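Local coordinates for hypothetical leucine rich repeat protein (Pseudoflavonifractor capillosus, PDB 4OJU), which is the BspA-type leucine-rich repeat region of a larger SLH-domain protein of unknown function, probably mediates binding to other proteins, and also binds magnesium, at residues E17-F20 and D21-T25. Residues are numbered along the deposited sequence; the frame is centred on the assembly and turned at random.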
# COMPACT_ATOMS: atom_id res chain seq x y z
N GLU A 17 10.63 -20.42 24.24
CA GLU A 17 10.10 -21.76 24.38
C GLU A 17 11.10 -22.68 23.73
O GLU A 17 11.50 -22.44 22.58
CB GLU A 17 8.71 -21.91 23.78
CG GLU A 17 7.64 -21.33 24.68
CD GLU A 17 6.23 -21.38 24.12
OE1 GLU A 17 6.08 -21.60 22.90
OE2 GLU A 17 5.28 -21.16 24.90
N ILE A 18 11.59 -23.66 24.49
CA ILE A 18 12.53 -24.66 23.99
C ILE A 18 11.69 -25.87 23.63
O ILE A 18 10.98 -26.38 24.50
CB ILE A 18 13.64 -24.97 25.04
CG1 ILE A 18 14.51 -23.72 25.29
CG2 ILE A 18 14.50 -26.17 24.61
CD1 ILE A 18 15.30 -23.79 26.61
N TRP A 19 11.80 -26.32 22.38
CA TRP A 19 11.05 -27.44 21.81
C TRP A 19 11.80 -28.74 21.94
O TRP A 19 13.02 -28.72 22.02
CB TRP A 19 10.80 -27.14 20.33
CG TRP A 19 10.06 -25.86 20.12
CD1 TRP A 19 10.59 -24.63 19.87
CD2 TRP A 19 8.65 -25.69 20.17
NE1 TRP A 19 9.59 -23.70 19.79
CE2 TRP A 19 8.38 -24.32 19.98
CE3 TRP A 19 7.57 -26.57 20.36
CZ2 TRP A 19 7.08 -23.81 19.95
CZ3 TRP A 19 6.27 -26.06 20.30
CH2 TRP A 19 6.04 -24.69 20.11
N PHE A 20 11.10 -29.88 21.92
CA PHE A 20 11.73 -31.19 21.97
C PHE A 20 12.62 -31.46 20.71
O PHE A 20 13.48 -32.32 20.79
CB PHE A 20 10.70 -32.29 22.18
CG PHE A 20 10.33 -32.44 23.64
CD1 PHE A 20 11.21 -33.03 24.54
CD2 PHE A 20 9.11 -31.99 24.12
CE1 PHE A 20 10.88 -33.16 25.89
CE2 PHE A 20 8.77 -32.12 25.47
CZ PHE A 20 9.66 -32.70 26.35
N ASP A 21 12.48 -30.68 19.61
CA ASP A 21 13.38 -30.84 18.45
C ASP A 21 14.76 -30.16 18.70
O ASP A 21 15.60 -30.16 17.80
CB ASP A 21 12.73 -30.33 17.15
CG ASP A 21 12.58 -28.83 16.97
OD1 ASP A 21 12.87 -28.08 17.92
OD2 ASP A 21 12.16 -28.41 15.89
N GLY A 22 14.98 -29.62 19.90
CA GLY A 22 16.25 -29.01 20.31
C GLY A 22 16.45 -27.58 19.87
O GLY A 22 17.58 -27.09 19.88
N THR A 23 15.38 -26.88 19.47
CA THR A 23 15.48 -25.49 19.05
C THR A 23 14.65 -24.61 19.98
O THR A 23 13.77 -25.10 20.69
CB THR A 23 15.04 -25.30 17.58
OG1 THR A 23 13.63 -25.49 17.49
CG2 THR A 23 15.77 -26.23 16.61
N ALA A 24 14.91 -23.31 19.95
CA ALA A 24 14.18 -22.38 20.78
C ALA A 24 13.49 -21.31 19.93
O ALA A 24 14.02 -20.89 18.90
CB ALA A 24 15.11 -21.72 21.78
N THR A 25 12.30 -20.91 20.35
CA THR A 25 11.55 -19.84 19.72
C THR A 25 11.47 -18.69 20.69
O THR A 25 11.13 -18.91 21.86
CB THR A 25 10.12 -20.32 19.33
OG1 THR A 25 10.23 -21.34 18.35
CG2 THR A 25 9.21 -19.18 18.79
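Asp-21 meets Trp-19 across the bend of a beta hairpin, its OD1 lying 3.3 Å from Trp-19 CB. With chi1 at 72°, the carboxylate folds back over its own turn, where Asp-21 OD1 accepts two hydrogen bonds: Thr-23 N approaches from above the carboxylate plane, closing an Asx turn, and Thr-23 OG1 meets the syn side at 2.7 Å. Gly-22 ends the type I turn from Trp-19, its N bonding to Trp-19 O at 3.0 Å; its positive phi, easiest for glycine, makes the G1 bulge of a 3:5 hairpin. Thr-23 serves twice, its hydroxyl binding Asp-21 while Thr-23 O accepts an almost straight hydrogen bond from Trp-19 N (2.9 Å). Small Ala-24 packs CB against Ile-18 CG1 on the buried face. Thr-25 and Glu-17 form an antiparallel hydrogen-bonded pair, their side chains on the opposite face, and Thr-25 OG1 accepts a hydrogen bond from Trp-19 NE1 at 2.8 Å, the oxygen lying 21° out of the indole plane. That bond helps set the indole's rotation, while Glu-17 CB lies over one ring face, toward the rim. Strands 14-19 and 24-29 are flanked by antiparallel 5-11 and parallel 52-58, and Val-45 of strand 44-46 touches Ile-18 and Ala-24.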